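Local coordinates for protein Cwp19 (Clostridioides difficile, PDB 5OQ3) that is a cell-wall protein whose glycoside hydrolase domain, a TIM barrel, makes up this chain and probably cleaves peptidoglycan, at residues His188-Asn200 with Tyr268-Lys280. Numbering follows the deposited sequence. Where two conformers were deposited one is given.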
# COMPACT_ATOMS: atom_id res chain seq x y z
N HIS A 188 -4.96 0.43 -4.88
CA HIS A 188 -4.04 0.99 -3.93
C HIS A 188 -2.69 0.26 -3.99
O HIS A 188 -2.67 -0.99 -3.97
CB HIS A 188 -4.63 0.79 -2.54
CG HIS A 188 -3.84 1.35 -1.40
ND1 HIS A 188 -4.11 2.59 -0.86
CD2 HIS A 188 -2.87 0.81 -0.64
CE1 HIS A 188 -3.31 2.79 0.17
NE2 HIS A 188 -2.54 1.73 0.33
N PHE A 189 -1.59 1.01 -4.05
CA PHE A 189 -0.24 0.44 -3.81
C PHE A 189 0.27 1.02 -2.49
O PHE A 189 0.05 2.20 -2.21
CB PHE A 189 0.78 0.84 -4.91
CG PHE A 189 0.52 0.25 -6.29
CD1 PHE A 189 -0.49 -0.67 -6.60
CD2 PHE A 189 1.37 0.61 -7.30
CE1 PHE A 189 -0.65 -1.17 -7.89
CE2 PHE A 189 1.23 0.09 -8.57
CZ PHE A 189 0.23 -0.79 -8.86
N ASP A 190 0.98 0.19 -1.72
CA ASP A 190 1.65 0.67 -0.53
C ASP A 190 3.08 1.10 -0.86
O ASP A 190 3.34 1.58 -1.98
CB ASP A 190 1.51 -0.31 0.65
CG ASP A 190 2.17 -1.64 0.42
OD1 ASP A 190 2.06 -2.18 -0.71
OD2 ASP A 190 2.70 -2.24 1.39
N ASP A 191 4.02 0.98 0.06
CA ASP A 191 5.21 1.81 0.04
C ASP A 191 6.46 1.12 -0.52
O ASP A 191 7.53 1.74 -0.48
CB ASP A 191 5.51 2.32 1.46
CG ASP A 191 5.58 1.21 2.52
OD1 ASP A 191 4.56 0.50 2.80
OD2 ASP A 191 6.68 1.03 3.08
N TYR A 192 6.33 -0.08 -1.08
CA TYR A 192 7.49 -0.84 -1.53
C TYR A 192 7.70 -0.66 -3.03
O TYR A 192 6.81 -0.95 -3.85
CB TYR A 192 7.40 -2.32 -1.17
CG TYR A 192 7.27 -2.58 0.31
CD1 TYR A 192 8.37 -2.47 1.15
CD2 TYR A 192 6.04 -2.91 0.87
CE1 TYR A 192 8.25 -2.70 2.51
CE2 TYR A 192 5.92 -3.14 2.24
CZ TYR A 192 7.02 -3.05 3.03
OH TYR A 192 6.89 -3.27 4.38
N PHE A 193 8.89 -0.18 -3.36
CA PHE A 193 9.27 0.04 -4.72
C PHE A 193 10.61 -0.66 -4.95
O PHE A 193 10.67 -1.87 -4.77
CB PHE A 193 9.22 1.55 -5.04
CG PHE A 193 7.86 2.11 -4.93
CD1 PHE A 193 6.97 1.93 -5.97
CD2 PHE A 193 7.41 2.66 -3.73
CE1 PHE A 193 5.70 2.39 -5.88
CE2 PHE A 193 6.13 3.11 -3.64
CZ PHE A 193 5.27 2.98 -4.71
N TYR A 194 11.69 0.05 -5.22
CA TYR A 194 12.99 -0.61 -5.26
C TYR A 194 13.35 -0.94 -3.83
O TYR A 194 13.03 -0.17 -2.92
CB TYR A 194 14.06 0.31 -5.87
CG TYR A 194 14.07 0.39 -7.36
CD1 TYR A 194 13.25 1.28 -8.04
CD2 TYR A 194 14.96 -0.40 -8.11
CE1 TYR A 194 13.28 1.37 -9.44
CE2 TYR A 194 15.00 -0.31 -9.50
CZ TYR A 194 14.14 0.55 -10.15
OH TYR A 194 14.18 0.61 -11.52
N PRO A 195 14.03 -2.10 -3.60
CA PRO A 195 14.31 -2.48 -2.22
C PRO A 195 15.52 -1.85 -1.64
O PRO A 195 15.80 -2.05 -0.49
CB PRO A 195 14.54 -3.98 -2.34
CG PRO A 195 15.07 -4.17 -3.75
CD PRO A 195 14.29 -3.21 -4.56
N GLY A 196 16.31 -1.13 -2.40
CA GLY A 196 17.41 -0.46 -1.75
C GLY A 196 18.15 0.32 -2.74
O GLY A 196 17.84 0.29 -3.95
N VAL A 197 19.10 1.07 -2.21
CA VAL A 197 19.85 2.01 -2.99
C VAL A 197 20.42 1.27 -4.17
O VAL A 197 20.33 1.79 -5.27
CB VAL A 197 20.93 2.79 -2.19
CG1 VAL A 197 20.29 3.63 -1.08
CG2 VAL A 197 22.01 1.87 -1.63
N SER A 198 21.00 0.09 -3.92
CA SER A 198 21.55 -0.74 -4.94
C SER A 198 20.55 -1.82 -5.39
O SER A 198 19.64 -2.24 -4.68
CB SER A 198 22.86 -1.37 -4.51
OG SER A 198 22.72 -2.53 -3.71
N PHE A 199 20.74 -2.29 -6.60
CA PHE A 199 19.83 -3.26 -7.19
C PHE A 199 20.54 -3.72 -8.44
O PHE A 199 21.10 -2.89 -9.15
CB PHE A 199 18.55 -2.55 -7.57
CG PHE A 199 17.41 -3.44 -7.97
CD1 PHE A 199 16.81 -4.28 -7.07
CD2 PHE A 199 16.90 -3.36 -9.23
CE1 PHE A 199 15.72 -5.02 -7.42
CE2 PHE A 199 15.78 -4.11 -9.59
CZ PHE A 199 15.18 -4.93 -8.68
N ASN A 200 20.50 -5.02 -8.74
CA ASN A 200 21.28 -5.57 -9.84
C ASN A 200 20.54 -5.45 -11.17
O ASN A 200 20.09 -6.45 -11.75
CB ASN A 200 21.66 -7.02 -9.56
CG ASN A 200 22.64 -7.54 -10.58
OD1 ASN A 200 23.07 -6.82 -11.49
ND2 ASN A 200 23.00 -8.81 -10.44
N TYR A 268 12.72 9.15 -1.67
CA TYR A 268 13.30 9.57 -2.94
C TYR A 268 14.57 8.77 -3.28
O TYR A 268 14.81 8.50 -4.44
CB TYR A 268 13.59 11.06 -2.84
CG TYR A 268 14.18 11.73 -4.03
CD1 TYR A 268 13.36 12.29 -5.00
CD2 TYR A 268 15.55 11.91 -4.15
CE1 TYR A 268 13.89 12.98 -6.07
CE2 TYR A 268 16.07 12.55 -5.24
CZ TYR A 268 15.24 13.10 -6.19
OH TYR A 268 15.79 13.79 -7.24
N VAL A 269 15.37 8.51 -2.24
CA VAL A 269 16.76 8.04 -2.28
C VAL A 269 16.79 6.53 -2.03
O VAL A 269 17.53 5.78 -2.68
CB VAL A 269 17.57 8.73 -1.13
CG1 VAL A 269 19.03 8.29 -1.07
CG2 VAL A 269 17.51 10.24 -1.26
N GLY A 270 16.02 6.10 -1.04
CA GLY A 270 16.13 4.74 -0.52
C GLY A 270 15.34 3.69 -1.27
O GLY A 270 15.70 2.53 -1.23
N THR A 271 14.25 4.09 -1.94
CA THR A 271 13.41 3.17 -2.75
C THR A 271 12.98 3.74 -4.10
O THR A 271 12.28 3.08 -4.85
CB THR A 271 12.18 2.62 -1.97
OG1 THR A 271 11.11 3.55 -1.94
CG2 THR A 271 12.51 2.33 -0.54
N TYR A 272 13.45 4.94 -4.43
CA TYR A 272 13.19 5.62 -5.72
C TYR A 272 11.73 5.95 -5.92
O TYR A 272 11.22 5.85 -7.03
CB TYR A 272 13.86 4.90 -6.94
CG TYR A 272 15.34 4.72 -6.69
CD1 TYR A 272 16.24 5.78 -6.81
CD2 TYR A 272 15.85 3.49 -6.28
CE1 TYR A 272 17.60 5.61 -6.53
CE2 TYR A 272 17.21 3.33 -6.00
CZ TYR A 272 18.09 4.36 -6.15
OH TYR A 272 19.41 4.15 -5.81
N ALA A 273 11.08 6.36 -4.84
CA ALA A 273 9.69 6.74 -4.81
C ALA A 273 9.63 8.25 -4.70
O ALA A 273 9.75 8.82 -3.64
CB ALA A 273 9.00 6.06 -3.64
N ASP A 274 9.45 8.89 -5.82
CA ASP A 274 9.50 10.34 -5.99
C ASP A 274 8.08 10.88 -5.87
O ASP A 274 7.44 11.26 -6.86
CB ASP A 274 10.15 10.73 -7.29
CG ASP A 274 10.43 12.22 -7.39
OD1 ASP A 274 9.98 13.00 -6.50
OD2 ASP A 274 11.09 12.59 -8.39
N THR A 275 7.58 10.90 -4.65
CA THR A 275 6.15 11.22 -4.43
C THR A 275 5.82 12.60 -4.96
O THR A 275 4.73 12.79 -5.48
CB THR A 275 5.85 11.14 -2.94
OG1 THR A 275 6.43 9.94 -2.44
CG2 THR A 275 4.36 11.19 -2.70
N ARG A 276 6.74 13.55 -4.84
CA ARG A 276 6.46 14.88 -5.38
C ARG A 276 6.19 14.82 -6.86
O ARG A 276 5.29 15.51 -7.34
CB ARG A 276 7.61 15.83 -5.05
CG ARG A 276 7.43 17.16 -5.74
CD ARG A 276 8.50 18.18 -5.36
NE ARG A 276 8.31 18.60 -3.99
CZ ARG A 276 9.16 19.37 -3.32
NH1 ARG A 276 10.27 19.82 -3.90
NH2 ARG A 276 8.90 19.74 -2.08
N ALA A 277 6.98 14.07 -7.62
CA ALA A 277 6.72 13.95 -9.05
C ALA A 277 5.37 13.35 -9.31
O ALA A 277 4.67 13.74 -10.27
CB ALA A 277 7.84 13.08 -9.69
N TRP A 278 4.96 12.35 -8.55
CA TRP A 278 3.68 11.72 -8.75
C TRP A 278 2.58 12.75 -8.61
O TRP A 278 1.60 12.74 -9.36
CB TRP A 278 3.44 10.60 -7.75
CG TRP A 278 4.49 9.57 -7.62
CD1 TRP A 278 5.50 9.26 -8.49
CD2 TRP A 278 4.59 8.66 -6.54
NE1 TRP A 278 6.27 8.27 -7.98
CE2 TRP A 278 5.71 7.85 -6.79
CE3 TRP A 278 3.84 8.44 -5.36
CZ2 TRP A 278 6.13 6.88 -5.88
CZ3 TRP A 278 4.24 7.48 -4.50
CH2 TRP A 278 5.35 6.68 -4.76
N ILE A 279 2.68 13.58 -7.61
CA ILE A 279 1.70 14.61 -7.34
C ILE A 279 1.70 15.66 -8.43
O ILE A 279 0.64 15.99 -8.99
CB ILE A 279 1.92 15.22 -5.93
CG1 ILE A 279 1.67 14.19 -4.84
CG2 ILE A 279 1.07 16.48 -5.72
CD1 ILE A 279 2.20 14.57 -3.49
N LYS A 280 2.86 16.15 -8.78
CA LYS A 280 2.94 17.25 -9.73
C LYS A 280 2.50 16.84 -11.11
O LYS A 280 1.94 17.65 -11.83
CB LYS A 280 4.33 17.87 -9.68
CG LYS A 280 4.67 18.44 -8.28
CD LYS A 280 4.09 19.81 -7.97
CE LYS A 280 2.66 19.84 -7.47
NZ LYS A 280 2.06 21.18 -7.82
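The phenol of Tyr272 gives its proton to the backbone carbonyl of Val197: OH to O is 2.6 Å, and the hydroxyl sits in the carbonyl plane, on a lone pair. Val197 O and Gly196 O both lie along the edge of the same ring, so the tyrosine slots in against the backbone at Gly196 and Val197. On its CD2 side, the ring of Tyr272 turns its edge to the face of Tyr194 in a T-shaped pair, centroids 5.4 Å apart and planes at 83°. With CG anti to the carbonyl carbon (chi1 -54°), Tyr272 brings CD2 to 3.7 Å from Tyr194 CB. The hydroxyl of Tyr194 is held elsewhere, by Asn221 on helix 214-236.

The backbones meet next to this pair: Tyr194 N donates to Thr271 O at 3.1 Å in a somewhat bent bond. Tyr194 O in turn receives a CA-H...O contact from Thr271, and Gly196 CA makes another to Gly270 O, 3.5 Å away. All this happens beyond the C-terminal end of strand 186-189, the fourth of the eight parallel strands of the TIM barrel; the loop leaving that strand is joined here to the loop between helices 267-270 and 275-280, which precedes the sixth strand, 286-287.

Deeper in, Phe193 makes the other apolar cluster. Its CZ reaches Trp278 CH2 at 3.7 Å, the two rings inclined at 54°, with Trp278 CZ2 over one face of the phenylalanine. Ala273 CB touches Phe193 CD2, while Thr271 OG1 lies by the phenylalanine's edge. Val222 and Leu226 of helix 214-236 pack on Phe193 and Trp278 respectively.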